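Local coordinates for protein transcriptional regulator, MerR family (Listeria monocytogenes str. 4b F2365, PDB 3GP4) that probably binds promoter DNA as a dimer and regulates transcription, as other members of the MerR family do, at residues A[25-30]-A[63-68]. Numbering follows the deposited sequence.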
loop_
_atom_site.group_PDB
_atom_site.type_symbol
_atom_site.label_atom_id
_atom_site.label_comp_id
_atom_site.label_asym_id
_atom_site.label_seq_id
_atom_site.Cartn_x
_atom_site.Cartn_y
_atom_site.Cartn_z
ATOM N N ILE A 25 23.084 0.197 -7.067
ATOM C CA ILE A 25 22.953 0.898 -5.784
ATOM C C ILE A 25 23.096 -0.005 -4.535
ATOM O O ILE A 25 22.992 0.460 -3.400
ATOM C CB ILE A 25 21.692 1.785 -5.710
ATOM C CG1 ILE A 25 20.408 0.959 -5.634
ATOM C CG2 ILE A 25 21.741 2.914 -6.801
ATOM C CD1 ILE A 25 19.301 1.756 -4.931
ATOM N N GLY A 26 23.343 -1.282 -4.777
ATOM C CA GLY A 26 23.600 -2.238 -3.714
ATOM C C GLY A 26 22.382 -2.858 -3.065
ATOM O O GLY A 26 22.399 -3.145 -1.852
ATOM N N LEU A 27 21.322 -3.048 -3.838
ATOM C CA LEU A 27 20.167 -3.804 -3.356
ATOM C C LEU A 27 20.365 -5.304 -3.516
ATOM O O LEU A 27 19.869 -6.089 -2.708
ATOM C CB LEU A 27 18.930 -3.385 -4.109
ATOM C CG LEU A 27 18.350 -2.051 -3.597
ATOM C CD1 LEU A 27 17.278 -1.616 -4.630
ATOM C CD2 LEU A 27 17.712 -2.166 -2.222
ATOM N N ILE A 28 21.122 -5.689 -4.534
ATOM C CA ILE A 28 21.486 -7.106 -4.747
ATOM C C ILE A 28 23.002 -7.224 -4.830
ATOM O O ILE A 28 23.701 -6.226 -5.082
ATOM C CB ILE A 28 20.817 -7.733 -5.994
ATOM C CG1 ILE A 28 21.395 -7.135 -7.300
ATOM C CG2 ILE A 28 19.269 -7.622 -5.856
ATOM C CD1 ILE A 28 20.720 -7.591 -8.622
ATOM N N PRO A 29 23.524 -8.428 -4.568
ATOM C CA PRO A 29 24.992 -8.567 -4.600
ATOM C C PRO A 29 25.566 -8.360 -6.014
ATOM O O PRO A 29 24.871 -8.607 -7.001
ATOM C CB PRO A 29 25.228 -10.006 -4.108
ATOM C CG PRO A 29 23.987 -10.384 -3.358
ATOM C CD PRO A 29 22.847 -9.621 -4.032
ATOM N N PRO A 30 26.841 -7.927 -6.131
ATOM C CA PRO A 30 27.413 -7.765 -7.466
ATOM C C PRO A 30 27.321 -9.053 -8.281
ATOM O O PRO A 30 27.509 -10.134 -7.756
ATOM C CB PRO A 30 28.884 -7.459 -7.178
ATOM C CG PRO A 30 28.869 -6.870 -5.811
ATOM C CD PRO A 30 27.856 -7.707 -5.088
ATOM N N GLU A 63 16.674 2.233 1.704
ATOM C CA GLU A 63 17.861 2.350 2.609
ATOM C C GLU A 63 17.980 1.141 3.536
ATOM O O GLU A 63 19.086 0.713 3.826
ATOM C CB GLU A 63 17.914 3.678 3.398
ATOM C CG GLU A 63 17.901 4.990 2.525
ATOM C CD GLU A 63 19.065 5.115 1.529
ATOM O OE1 GLU A 63 20.126 4.469 1.696
ATOM O OE2 GLU A 63 18.931 5.899 0.561
ATOM N N ALA A 64 16.847 0.587 3.985
ATOM C CA ALA A 64 16.893 -0.582 4.881
ATOM C C ALA A 64 17.436 -1.779 4.100
ATOM O O ALA A 64 18.264 -2.536 4.620
ATOM C CB ALA A 64 15.513 -0.891 5.457
ATOM N N LEU A 65 16.988 -1.930 2.849
ATOM C CA LEU A 65 17.332 -3.107 2.037
ATOM C C LEU A 65 18.817 -3.052 1.638
ATOM O O LEU A 65 19.484 -4.090 1.607
ATOM C CB LEU A 65 16.440 -3.216 0.803
ATOM C CG LEU A 65 14.957 -3.551 1.124
ATOM C CD1 LEU A 65 14.154 -3.420 -0.135
ATOM C CD2 LEU A 65 14.822 -4.964 1.683
ATOM N N ILE A 66 19.300 -1.843 1.361
ATOM C CA ILE A 66 20.736 -1.631 1.082
ATOM C C ILE A 66 21.571 -2.008 2.301
ATOM O O ILE A 66 22.588 -2.725 2.151
ATOM C CB ILE A 66 21.025 -0.210 0.559
ATOM C CG1 ILE A 66 20.455 -0.071 -0.868
ATOM C CG2 ILE A 66 22.549 0.082 0.457
ATOM C CD1 ILE A 66 20.419 1.386 -1.400
ATOM N N ASP A 67 21.139 -1.590 3.499
ATOM C CA ASP A 67 21.843 -1.952 4.770
ATOM C C ASP A 67 21.883 -3.450 4.975
ATOM O O ASP A 67 22.904 -3.984 5.430
ATOM C CB ASP A 67 21.173 -1.358 6.043
ATOM C CG ASP A 67 21.591 0.068 6.343
ATOM O OD1 ASP A 67 22.286 0.702 5.525
ATOM O OD2 ASP A 67 21.204 0.574 7.423
ATOM N N TYR A 68 20.770 -4.113 4.676
ATOM C CA TYR A 68 20.632 -5.557 4.880
ATOM C C TYR A 68 21.608 -6.319 3.995
ATOM O O TYR A 68 22.356 -7.196 4.479
ATOM C CB TYR A 68 19.188 -6.007 4.607
ATOM C CG TYR A 68 19.004 -7.494 4.763
ATOM C CD1 TYR A 68 18.863 -8.061 6.012
ATOM C CD2 TYR A 68 18.990 -8.331 3.645
ATOM C CE1 TYR A 68 18.698 -9.432 6.171
ATOM C CE2 TYR A 68 18.834 -9.710 3.791
ATOM C CZ TYR A 68 18.679 -10.246 5.071
ATOM O OH TYR A 68 18.515 -11.615 5.243
HETATM O O HOH W 1 24.279 -2.945 -0.131
#
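I25, G26 and L27, at the turn that ends helix 16-25, pack against L65 and I66 of helix 62-74 in a mainly apolar contact bridged by one water. I66 touches all three residues of the turn. Its chi1 (-70°) puts I66 CG1 anti to the carbonyl carbon, 3.6 Å from I25 O, and CD1 continues from it to I25. I66 CD1 lies 3.4 Å from I25 O and 3.7 Å from I25 CD1. The two isoleucine side chains cross at about a right angle. L27 brings its CD2 methyl against I66 and L65, crossing both side chains obliquely. L27 CD2 is 3.7 Å from I66 CG1 and only 3.4 Å from L65 CB, tighter than usual van der Waals contact.

G26 has positive phi (85°), with two bonds back into the last turn, a Schellman motif; this backbone shape calls for glycine. Both segments belong to the MerR-type helix-turn-helix region, and the contact joins the C-terminal end of helix 16-25, probably the recognition helix as in other MerR proteins, to helix 62-74. I62 of that helix also touches I25 and L27, while Y22 packs on L27.

No direct hydrogen bond links the segments. Instead, one water donates to G26 O at 2.6 Å and to I66 O at 2.8 Å, tying turn to helix. On the same helix, Y68 OH is hydrogen-bonded to Y114 OH of the second subunit.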